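Local coordinates for hypothetical protein UNP Q5LQD5_SILPO (Silicibacter pomeroyi, PDB 2IMH) that is of unknown function but belongs to the DUF1028 family and has a four-layer alpha-beta-beta-alpha sandwich resembling that of the Ntn hydrolases, at residues Ile7-Pro12 and Arg144-Ala149; Gln85-Asp90 and Ser114-Gly119; Glu102-Lys107 and Gly119-Asp124; Leu128-Glu133 and Leu150-Gly155. All blocks are in the same frame, centred on the assembly; numbering follows the deposited sequence. Where two conformers were deposited one is given.

Contact 1. Residues Ile7-Pro12 and Arg144-Ala149; sequences ILAHDP and RRLLAA
Ile7 keeps CG1 anti to its backbone N (chi1 -175°) and runs on nearly extended, so CG2 falls in the crowded position between N and the carbonyl carbon. CG2 of Ile7 meets CD2 of Leu146 at 3.9 Å, the two side chains crossing obliquely, while CD1 of Ile7 ends 4.0 Å from the CB of Ala149. Two residues down the strand, Ala9 places its CB 4.3 Å from the same CD2 of Leu146. This is the alternation of a beta strand, Ile7 and Ala9 facing the helix and Leu8 turned away: strand 4-11 lies within a six-stranded antiparallel sheet, segment 144-149 of helix 142-155 runs roughly antiparallel to strand 7-11, at 155°, and Met131 of helix 126-137 fills in beside Ile7. At the polar end, Asp11 has CG anti to its N, and the Arg145 chain bends to bring its guanidinium edge to the carboxylate. The salt bridge is loose: NH1 of Arg145 makes a weak 3.4 Å hydrogen bond to OD1 of Asp11, the planes being 61° apart. Thr14 hydrogen-bonds the other carboxylate oxygen, OD2. A water in the guanidinium plane donates to His10 O and weakly accepts from Arg145 NH1.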
loop_
_atom_site.group_PDB
_atom_site.type_symbol
_atom_site.label_atom_id
_atom_site.label_comp_id
_atom_site.label_asym_id
_atom_site.label_seq_id
_atom_site.Cartn_x
_atom_site.Cartn_y
_atom_site.Cartn_z
ATOM N N ILE A 7 3.822 1.109 3.611
ATOM C CA ILE A 7 2.920 1.348 4.722
ATOM C C ILE A 7 1.558 0.824 4.314
ATOM O O ILE A 7 1.159 1.016 3.174
ATOM C CB ILE A 7 2.839 2.844 5.103
ATOM C CG1 ILE A 7 1.969 3.034 6.348
ATOM C CG2 ILE A 7 2.415 3.732 3.911
ATOM C CD1 ILE A 7 2.270 4.299 7.087
ATOM N N LEU A 8 0.916 0.092 5.221
ATOM C CA LEU A 8 -0.486 -0.343 5.060
ATOM C C LEU A 8 -1.309 0.360 6.121
ATOM O O LEU A 8 -0.863 0.503 7.260
ATOM C CB LEU A 8 -0.630 -1.853 5.228
ATOM C CG LEU A 8 0.310 -2.735 4.394
ATOM C CD1 LEU A 8 0.168 -4.221 4.768
ATOM C CD2 LEU A 8 0.078 -2.491 2.909
ATOM N N ALA A 9 -2.525 0.768 5.771
ATOM C CA ALA A 9 -3.363 1.438 6.761
ATOM C C ALA A 9 -4.838 1.258 6.475
ATOM O O ALA A 9 -5.229 1.022 5.338
ATOM C CB ALA A 9 -3.035 2.937 6.818
ATOM N N HIS A 10 -5.628 1.389 7.541
ATOM C CA HIS A 10 -7.088 1.402 7.509
ATOM C C HIS A 10 -7.538 2.834 7.825
ATOM O O HIS A 10 -6.923 3.518 8.659
ATOM C CB HIS A 10 -7.588 0.371 8.555
ATOM C CG HIS A 10 -9.028 0.506 8.960
ATOM N ND1 HIS A 10 -10.068 0.530 8.054
ATOM C CD2 HIS A 10 -9.602 0.504 10.190
ATOM C CE1 HIS A 10 -11.218 0.608 8.708
ATOM N NE2 HIS A 10 -10.960 0.588 10.001
ATOM N N ASP A 11 -8.574 3.297 7.131
ATOM C CA ASP A 11 -9.154 4.612 7.383
ATOM C C ASP A 11 -10.493 4.396 8.104
ATOM O O ASP A 11 -11.504 4.146 7.454
ATOM C CB ASP A 11 -9.384 5.337 6.058
ATOM C CG ASP A 11 -9.939 6.742 6.241
ATOM O OD1 ASP A 11 -9.506 7.440 7.168
ATOM O OD2 ASP A 11 -10.806 7.144 5.439
ATOM N N PRO A 12 -10.490 4.446 9.448
ATOM C CA PRO A 12 -11.683 4.050 10.190
ATOM C C PRO A 12 -12.946 4.796 9.782
ATOM O O PRO A 12 -14.001 4.169 9.654
ATOM C CB PRO A 12 -11.306 4.364 11.638
ATOM C CG PRO A 12 -9.834 4.207 11.667
ATOM C CD PRO A 12 -9.386 4.808 10.359
ATOM N N ARG A 144 -3.574 11.422 1.206
ATOM C CA ARG A 144 -2.496 12.373 1.439
ATOM C C ARG A 144 -1.666 11.999 2.655
ATOM O O ARG A 144 -0.495 12.366 2.733
ATOM C CB ARG A 144 -3.034 13.812 1.568
ATOM C CG ARG A 144 -3.625 14.364 0.271
ATOM C CD ARG A 144 -4.232 15.770 0.499
ATOM N NE ARG A 144 -3.176 16.773 0.690
ATOM C CZ ARG A 144 -3.352 18.011 1.161
ATOM N NH1 ARG A 144 -4.565 18.453 1.505
ATOM N NH2 ARG A 144 -2.299 18.821 1.286
ATOM N N ARG A 145 -2.275 11.274 3.598
ATOM C CA ARG A 145 -1.548 10.757 4.765
ATOM C C ARG A 145 -0.543 9.706 4.310
ATOM O O ARG A 145 0.598 9.683 4.776
ATOM C CB ARG A 145 -2.520 10.160 5.791
ATOM C CG ARG A 145 -3.003 11.165 6.829
ATOM C CD ARG A 145 -4.476 11.020 7.161
ATOM N NE ARG A 145 -4.859 9.729 7.736
ATOM C CZ ARG A 145 -6.107 9.268 7.743
ATOM N NH1 ARG A 145 -6.383 8.092 8.278
ATOM N NH2 ARG A 145 -7.084 9.981 7.202
ATOM N N LEU A 146 -0.979 8.843 3.385
ATOM C CA LEU A 146 -0.099 7.827 2.807
ATOM C C LEU A 146 1.051 8.499 2.086
ATOM O O LEU A 146 2.210 8.134 2.276
ATOM C CB LEU A 146 -0.873 6.898 1.866
ATOM C CG LEU A 146 -1.912 5.969 2.518
ATOM C CD1 LEU A 146 -2.775 5.324 1.433
ATOM C CD2 LEU A 146 -1.253 4.902 3.421
ATOM N N LEU A 147 0.744 9.525 1.290
ATOM C CA LEU A 147 1.807 10.271 0.598
ATOM C C LEU A 147 2.784 10.920 1.581
ATOM O O LEU A 147 4.000 10.871 1.378
ATOM C CB LEU A 147 1.218 11.310 -0.361
ATOM C CG LEU A 147 0.552 10.762 -1.630
ATOM C CD1 LEU A 147 -0.275 11.842 -2.352
ATOM C CD2 LEU A 147 1.576 10.142 -2.593
ATOM N N ALA A 148 2.247 11.523 2.637
ATOM C CA ALA A 148 3.062 12.159 3.677
ATOM C C ALA A 148 4.043 11.142 4.278
ATOM O O ALA A 148 5.211 11.459 4.535
ATOM C CB ALA A 148 2.185 12.741 4.751
ATOM N N ALA A 149 3.555 9.921 4.492
ATOM C CA ALA A 149 4.381 8.827 4.997
ATOM C C ALA A 149 5.552 8.495 4.077
ATOM O O ALA A 149 6.684 8.354 4.548
ATOM C CB ALA A 149 3.536 7.590 5.261
HETATM O O HOH W 1 -5.837 5.795 9.661
#

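Contact 2. Residues Gln85-Asp90 and Ser114-Gly119; sequences QLAAMD and SGIASG
Gln85 points its amide at the peptide carbonyl of Gly119. CG lies anti to the backbone N (chi1 179°) and the chain stays extended, which carries the amide right across the gap between the strands. NE2 of Gln85 then donates to Gly119 O at 3.0 Å. The acceptor lies almost in the glutamine's own amide plane, but the donor stands 55° out of the carbonyl plane, so the bond comes down on the carbonyl from above. Partners beyond the two strands hold the amide's rotation: Thr99 also binds NE2, while Gln45 and Asn120 both donate to OE1. This buried amide is thus gripped at both ends. Midway along, the CB of Ala87 sits between two side chains, 3.8 Å from Ser118 OG and 4.1 Å from Ile116 CG2. At the far end Met89, a selenomethionine, turns at chi3 so that its SE rests 4.1 Å from the CA of Gly115 and 3.9 Å from Ser114 O. The strands run antiparallel at 170°, their axes 7.3 Å apart, but they belong to different sheets and meet face to face. Behind strand 85-90, Leu86 and Ala88 face helices 51-62 and 67-76; behind strand 115-120, Ala117 packs on helix 126-137.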
loop_
_atom_site.group_PDB
_atom_site.type_symbol
_atom_site.label_atom_id
_atom_site.label_comp_id
_atom_site.label_asym_id
_atom_site.label_seq_id
_atom_site.Cartn_x
_atom_site.Cartn_y
_atom_site.Cartn_z
ATOM N N GLN A 85 10.159 -10.542 3.085
ATOM C CA GLN A 85 9.573 -9.735 4.134
ATOM C C GLN A 85 8.091 -9.562 3.782
ATOM O O GLN A 85 7.760 -9.371 2.616
ATOM C CB GLN A 85 10.266 -8.372 4.180
ATOM C CG GLN A 85 9.722 -7.428 5.239
ATOM C CD GLN A 85 10.531 -6.147 5.356
ATOM O OE1 GLN A 85 10.858 -5.505 4.359
ATOM N NE2 GLN A 85 10.838 -5.760 6.594
ATOM N N LEU A 86 7.224 -9.663 4.781
ATOM C CA LEU A 86 5.783 -9.659 4.549
ATOM C C LEU A 86 5.052 -8.903 5.645
ATOM O O LEU A 86 5.359 -9.047 6.831
ATOM C CB LEU A 86 5.255 -11.108 4.505
ATOM C CG LEU A 86 3.752 -11.276 4.208
ATOM C CD1 LEU A 86 3.428 -10.749 2.805
ATOM C CD2 LEU A 86 3.311 -12.738 4.355
ATOM N N ALA A 87 4.083 -8.090 5.245
ATOM C CA ALA A 87 3.264 -7.379 6.211
ATOM C C ALA A 87 1.826 -7.530 5.759
ATOM O O ALA A 87 1.537 -7.581 4.553
ATOM C CB ALA A 87 3.638 -5.917 6.259
ATOM N N ALA A 88 0.919 -7.638 6.712
ATOM C CA ALA A 88 -0.487 -7.835 6.366
ATOM C C ALA A 88 -1.342 -7.156 7.397
ATOM O O ALA A 88 -0.997 -7.144 8.581
ATOM C CB ALA A 88 -0.838 -9.320 6.323
HETATM N N MSE A 89 -2.485 -6.634 6.962
HETATM C CA MSE A 89 -3.367 -5.922 7.868
HETATM C C MSE A 89 -4.797 -6.338 7.566
HETATM O O MSE A 89 -5.154 -6.469 6.402
HETATM C CB MSE A 89 -3.219 -4.397 7.660
HETATM C CG MSE A 89 -4.104 -3.573 8.568
HETATM SE SE MSE A 89 -4.455 -1.799 7.808
HETATM C CE MSE A 89 -5.649 -2.331 6.355
ATOM N N ASP A 90 -5.614 -6.551 8.597
ATOM C CA ASP A 90 -6.999 -6.960 8.385
ATOM C C ASP A 90 -7.913 -5.751 8.260
ATOM O O ASP A 90 -7.444 -4.614 8.312
ATOM C CB ASP A 90 -7.484 -7.979 9.447
ATOM C CG ASP A 90 -7.789 -7.361 10.821
ATOM O OD1 ASP A 90 -7.814 -6.119 10.989
ATOM O OD2 ASP A 90 -8.024 -8.181 11.758
ATOM N N SER A 114 -3.594 2.015 13.384
ATOM C CA SER A 114 -4.417 1.665 12.230
ATOM C C SER A 114 -3.600 1.183 11.038
ATOM O O SER A 114 -3.969 1.433 9.891
ATOM C CB SER A 114 -5.235 2.879 11.805
ATOM O OG SER A 114 -4.376 3.886 11.302
ATOM N N GLY A 115 -2.505 0.476 11.301
ATOM C CA GLY A 115 -1.629 0.036 10.221
ATOM C C GLY A 115 -0.255 -0.469 10.600
ATOM O O GLY A 115 0.008 -0.770 11.767
ATOM N N ILE A 116 0.619 -0.548 9.600
ATOM C CA ILE A 116 1.953 -1.139 9.781
ATOM C C ILE A 116 2.887 -0.604 8.699
ATOM O O ILE A 116 2.517 -0.526 7.528
ATOM C CB ILE A 116 1.904 -2.703 9.795
ATOM C CG1 ILE A 116 3.271 -3.312 10.145
ATOM C CG2 ILE A 116 1.396 -3.274 8.452
ATOM C CD1 ILE A 116 3.186 -4.799 10.455
ATOM N N ALA A 117 4.084 -0.215 9.121
ATOM C CA ALA A 117 5.130 0.221 8.215
ATOM C C ALA A 117 6.206 -0.867 8.236
ATOM O O ALA A 117 6.477 -1.431 9.294
ATOM C CB ALA A 117 5.711 1.516 8.719
ATOM N N SER A 118 6.800 -1.174 7.077
ATOM C CA SER A 118 7.922 -2.138 7.033
ATOM C C SER A 118 8.907 -1.770 5.944
ATOM O O SER A 118 8.558 -1.099 4.980
ATOM C CB SER A 118 7.424 -3.574 6.846
ATOM O OG SER A 118 6.686 -3.727 5.636
ATOM N N GLY A 119 10.150 -2.204 6.082
ATOM C CA GLY A 119 11.113 -1.875 5.051
ATOM C C GLY A 119 12.406 -2.626 5.231
ATOM O O GLY A 119 12.595 -3.311 6.240
#

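Contact 3. Residues Glu102-Lys107 and Gly119-Asp124; sequences ENQDIK and GNMLGD
Ile106 and Leu122 stand side by side across a pair of antiparallel backbone bonds, CB of Ile106 4.2 Å from CB of Leu122. Ile106 N reaches Leu122 O, and Leu122 N returns to Ile106 O at 2.9 Å; both donors lie in the carbonyl plane, on a lone pair. CG1 of Ile106 is anti to its carbonyl carbon, which points CD1 along the partner chain to within 3.7 Å of Asp124 CA. Met121, a selenomethionine, turns the other way. With CG anti to the backbone N and the chain folded at chi2 and chi3, SE of Met121 lies 3.7 Å from Gln104 CB and its CE 3.4 Å from Asp105 O. NZ of Lys107 turns back over its own loop to grip Asn103 O and Asp105 OD1, both at 2.8 Å. A water joins Gln104 N to Asn120 OD1, while Asn120 ND2 is held by Gln85. The peptide before Ile106 is cis, and Met121 has left-handed backbone angles (53°, 38°). Met121 N donates to Gln104 O at 2.9 Å, from above the carbonyl plane. With Met121 and Leu122 both opposite Ile106, the arrangement is a G1 beta bulge where strand 115-120 gives way to loop.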
loop_
_atom_site.group_PDB
_atom_site.type_symbol
_atom_site.label_atom_id
_atom_site.label_comp_id
_atom_site.label_asym_id
_atom_site.label_seq_id
_atom_site.Cartn_x
_atom_site.Cartn_y
_atom_site.Cartn_z
ATOM N N GLU A 102 17.871 -12.564 6.096
ATOM C CA GLU A 102 18.812 -12.337 4.986
ATOM C C GLU A 102 18.469 -11.125 4.110
ATOM O O GLU A 102 19.193 -10.815 3.160
ATOM C CB GLU A 102 18.993 -13.596 4.143
ATOM C CG GLU A 102 19.583 -14.786 4.913
ATOM C CD GLU A 102 20.941 -14.472 5.530
ATOM O OE1 GLU A 102 21.825 -13.942 4.813
ATOM O OE2 GLU A 102 21.102 -14.735 6.742
ATOM N N ASN A 103 17.388 -10.426 4.448
ATOM C CA ASN A 103 17.157 -9.105 3.864
ATOM C C ASN A 103 18.282 -8.165 4.291
ATOM O O ASN A 103 18.892 -8.362 5.349
ATOM C CB ASN A 103 15.822 -8.530 4.334
ATOM C CG ASN A 103 14.645 -9.354 3.876
ATOM O OD1 ASN A 103 14.343 -9.419 2.681
ATOM N ND2 ASN A 103 13.984 -10.008 4.820
ATOM N N GLN A 104 18.539 -7.129 3.504
ATOM C CA GLN A 104 19.617 -6.197 3.836
ATOM C C GLN A 104 19.254 -5.251 4.977
ATOM O O GLN A 104 18.126 -4.763 5.054
ATOM C CB GLN A 104 20.026 -5.398 2.601
ATOM C CG GLN A 104 20.589 -6.260 1.467
ATOM C CD GLN A 104 22.020 -6.731 1.725
ATOM O OE1 GLN A 104 22.786 -6.091 2.468
ATOM N NE2 GLN A 104 22.389 -7.862 1.112
ATOM N N ASP A 105 20.217 -4.989 5.864
ATOM C CA ASP A 105 20.019 -3.989 6.906
ATOM C C ASP A 105 19.996 -2.582 6.308
ATOM O O ASP A 105 20.562 -2.369 5.257
ATOM C CB ASP A 105 21.131 -4.077 7.955
ATOM C CG ASP A 105 21.089 -5.373 8.730
ATOM O OD1 ASP A 105 19.987 -5.784 9.154
ATOM O OD2 ASP A 105 22.164 -5.991 8.905
ATOM N N ILE A 106 19.346 -1.621 6.957
ATOM C CA ILE A 106 18.540 -1.829 8.148
ATOM C C ILE A 106 17.114 -2.287 7.745
ATOM O O ILE A 106 16.621 -1.901 6.683
ATOM C CB ILE A 106 18.567 -0.538 9.025
ATOM C CG1 ILE A 106 19.966 -0.391 9.663
ATOM C CG2 ILE A 106 17.451 -0.541 10.074
ATOM C CD1 ILE A 106 20.370 1.024 10.015
ATOM N N LYS A 107 16.508 -3.151 8.572
ATOM C CA LYS A 107 15.152 -3.746 8.364
ATOM C C LYS A 107 14.477 -3.681 9.767
ATOM O O LYS A 107 15.169 -3.878 10.742
ATOM C CB LYS A 107 15.279 -5.167 7.794
ATOM C CG LYS A 107 16.249 -6.109 8.563
ATOM C CD LYS A 107 16.489 -7.387 7.793
ATOM C CE LYS A 107 17.424 -8.354 8.519
ATOM N NZ LYS A 107 18.861 -8.115 8.163
ATOM N N GLY A 119 10.150 -2.204 6.082
ATOM C CA GLY A 119 11.113 -1.875 5.051
ATOM C C GLY A 119 12.406 -2.626 5.231
ATOM O O GLY A 119 12.595 -3.311 6.240
ATOM N N ASN A 120 13.287 -2.493 4.244
ATOM C CA ASN A 120 14.605 -3.109 4.318
ATOM C C ASN A 120 15.594 -2.301 3.483
ATOM O O ASN A 120 15.201 -1.420 2.704
ATOM C CB ASN A 120 14.578 -4.587 3.896
ATOM C CG ASN A 120 14.124 -4.783 2.446
ATOM O OD1 ASN A 120 14.948 -4.823 1.530
ATOM N ND2 ASN A 120 12.809 -4.910 2.238
HETATM N N MSE A 121 16.882 -2.592 3.664
HETATM C CA MSE A 121 17.936 -1.775 3.065
HETATM C C MSE A 121 17.764 -0.283 3.419
HETATM O O MSE A 121 18.004 0.598 2.587
HETATM C CB MSE A 121 17.979 -2.006 1.545
HETATM C CG MSE A 121 19.156 -1.370 0.814
HETATM SE SE MSE A 121 20.883 -1.934 1.510
HETATM C CE MSE A 121 21.304 -0.397 2.637
ATOM N N LEU A 122 17.346 -0.012 4.653
ATOM C CA LEU A 122 17.124 1.336 5.133
ATOM C C LEU A 122 18.425 1.917 5.683
ATOM O O LEU A 122 19.315 1.174 6.131
ATOM C CB LEU A 122 16.075 1.317 6.243
ATOM C CG LEU A 122 14.730 0.636 5.940
ATOM C CD1 LEU A 122 13.906 0.516 7.208
ATOM C CD2 LEU A 122 13.952 1.411 4.867
ATOM N N GLY A 123 18.524 3.241 5.675
ATOM C CA GLY A 123 19.716 3.908 6.218
ATOM C C GLY A 123 19.724 4.027 7.733
ATOM O O GLY A 123 20.787 4.163 8.342
ATOM N N ASP A 124 18.544 3.975 8.341
ATOM C CA ASP A 124 18.374 4.185 9.784
ATOM C C ASP A 124 17.066 3.611 10.266
ATOM O O ASP A 124 16.109 3.538 9.494
ATOM C CB ASP A 124 18.362 5.688 10.099
ATOM C CG ASP A 124 19.705 6.194 10.565
ATOM O OD1 ASP A 124 20.329 5.541 11.448
ATOM O OD2 ASP A 124 20.129 7.259 10.056
HETATM O O HOH W 2 16.925 -6.725 1.183
#

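Contact 4. Residues Leu128-Glu133 and Leu150-Gly155; sequences LGAMTE and LIAAEG
Ala130 and Ala152 exchange methyls for carbonyls: the CB of Ala152 presses to 3.5 Å from Ala130 O, and Ala130 CB lies 3.8 Å from Ala152 O. Next to this pair, the CB of the selenomethionine Met131 meets Ala153 CB at 4.0 Å. Further in, Met131 and Leu150 lie alongside each other and point the same way, and CE of Met131 touches CD2 of Leu150 at 3.8 Å. The Met131 chain owes this reach to CG lying anti to its backbone N (chi1 -172°) and to an extended chi2, with a bend only at chi3. Small side chains at the crossing let the backbones come close, and the CA atoms of Met131 and Ala153 are only 4.7 Å apart. Accordingly the axes of segments 128-133 and 150-155 approach to 7.5 Å, a tight helix pair. Within helix 126-137 the OG1 of Thr132 turns back on Leu128 O at 2.9 Å, so that this carbonyl accepts from both the N and the hydroxyl of Thr132. Beyond the first shell, Phe5 of strand 4-11 lies under Met131, Leu150 and Ala153, and helix 189-200 flanks Leu150 through Ile190 and Leu193. Joined by a short turn, with those segments nearly antiparallel at 154°, helices 126-137 and 142-155 form an alanine-lined helical hairpin, part of the helix layer that packs on the six-stranded sheet of the alpha-beta-beta-alpha sandwich.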
loop_
_atom_site.group_PDB
_atom_site.type_symbol
_atom_site.label_atom_id
_atom_site.label_comp_id
_atom_site.label_asym_id
_atom_site.label_seq_id
_atom_site.Cartn_x
_atom_site.Cartn_y
_atom_site.Cartn_z
ATOM N N LEU A 128 11.479 4.168 9.362
ATOM C CA LEU A 128 10.133 3.645 9.648
ATOM C C LEU A 128 9.428 4.442 10.738
ATOM O O LEU A 128 8.213 4.642 10.685
ATOM C CB LEU A 128 10.179 2.152 9.983
ATOM C CG LEU A 128 10.738 1.278 8.852
ATOM C CD1 LEU A 128 10.823 -0.158 9.310
ATOM C CD2 LEU A 128 9.917 1.381 7.547
ATOM N N GLY A 129 10.188 4.875 11.742
ATOM C CA GLY A 129 9.659 5.770 12.769
ATOM C C GLY A 129 9.115 7.054 12.154
ATOM O O GLY A 129 8.000 7.476 12.489
ATOM N N ALA A 130 9.888 7.667 11.252
ATOM C CA ALA A 130 9.478 8.934 10.621
ATOM C C ALA A 130 8.253 8.708 9.742
ATOM O O ALA A 130 7.323 9.525 9.731
ATOM C CB ALA A 130 10.613 9.544 9.793
HETATM N N MSE A 131 8.256 7.593 9.016
HETATM C CA MSE A 131 7.110 7.207 8.189
HETATM C C MSE A 131 5.829 7.121 9.026
HETATM O O MSE A 131 4.788 7.671 8.667
HETATM C CB MSE A 131 7.397 5.844 7.557
HETATM C CG MSE A 131 6.375 5.425 6.543
HETATM SE SE MSE A 131 6.926 3.759 5.735
HETATM C CE MSE A 131 6.250 4.165 3.941
ATOM N N THR A 132 5.918 6.406 10.145
ATOM C CA THR A 132 4.764 6.191 11.032
ATOM C C THR A 132 4.286 7.510 11.645
ATOM O O THR A 132 3.094 7.861 11.590
ATOM C CB THR A 132 5.162 5.213 12.155
ATOM O OG1 THR A 132 5.522 3.945 11.588
ATOM C CG2 THR A 132 4.018 5.022 13.135
ATOM N N GLU A 133 5.219 8.250 12.236
ATOM C CA GLU A 133 4.896 9.557 12.814
ATOM C C GLU A 133 4.177 10.451 11.799
ATOM O O GLU A 133 3.175 11.077 12.127
ATOM C CB GLU A 133 6.172 10.250 13.306
ATOM C CG GLU A 133 5.953 11.661 13.871
ATOM C CD GLU A 133 7.253 12.403 14.198
ATOM O OE1 GLU A 133 8.360 11.879 13.926
ATOM O OE2 GLU A 133 7.171 13.533 14.736
ATOM N N LEU A 150 5.295 8.389 2.769
ATOM C CA LEU A 150 6.381 8.126 1.804
ATOM C C LEU A 150 7.438 9.238 1.833
ATOM O O LEU A 150 8.640 8.979 1.854
ATOM C CB LEU A 150 5.829 8.013 0.383
ATOM C CG LEU A 150 4.943 6.815 0.057
ATOM C CD1 LEU A 150 4.603 6.837 -1.436
ATOM C CD2 LEU A 150 5.623 5.488 0.450
ATOM N N ILE A 151 6.971 10.480 1.817
ATOM C CA ILE A 151 7.867 11.639 1.861
ATOM C C ILE A 151 8.742 11.666 3.126
ATOM O O ILE A 151 9.958 11.895 3.044
ATOM C CB ILE A 151 7.061 12.939 1.662
ATOM C CG1 ILE A 151 6.648 13.057 0.192
ATOM C CG2 ILE A 151 7.836 14.181 2.138
ATOM C CD1 ILE A 151 7.819 13.278 -0.795
ATOM N N ALA A 152 8.134 11.399 4.280
ATOM C CA ALA A 152 8.883 11.360 5.549
ATOM C C ALA A 152 9.905 10.229 5.544
ATOM O O ALA A 152 11.012 10.377 6.057
ATOM C CB ALA A 152 7.922 11.188 6.721
ATOM N N ALA A 153 9.525 9.081 4.993
ATOM C CA ALA A 153 10.436 7.934 4.944
ATOM C C ALA A 153 11.627 8.279 4.068
ATOM O O ALA A 153 12.771 7.974 4.414
ATOM C CB ALA A 153 9.731 6.728 4.393
ATOM N N GLU A 154 11.346 8.910 2.926
ATOM C CA GLU A 154 12.406 9.334 1.995
ATOM C C GLU A 154 13.340 10.354 2.650
ATOM O O GLU A 154 14.561 10.237 2.563
ATOM C CB GLU A 154 11.807 9.930 0.727
ATOM C CG GLU A 154 12.856 10.342 -0.288
ATOM C CD GLU A 154 12.244 11.014 -1.481
ATOM O OE1 GLU A 154 11.293 11.797 -1.283
ATOM O OE2 GLU A 154 12.708 10.756 -2.612
ATOM N N GLY A 155 12.750 11.331 3.326
ATOM C CA GLY A 155 13.506 12.407 3.957
ATOM C C GLY A 155 14.377 11.962 5.125
ATOM O O GLY A 155 15.335 12.647 5.494
#

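Overall arrangement
Strand 4-11, near the N terminus, opens the long loop that contact 1 closes at helix 142-155, and contacts 2 and 3 both nest inside it. Strand 85-90 of the four-stranded sheet opens contact 2; before it closes on strand 115-120 of the six-stranded sheet, residues 102-107 have opened contact 3. These two therefore cross, sharing Gly119, and contact 3 closes directly after. Contact 4 follows in series with both, opening on helix 126-137. It opens inside the loop of contact 1 and closes just after it, so the two cross, sharing helix 142-155. Together the four join sheet to sheet, sheet to helix layer, helix to helix, and loop to strand end.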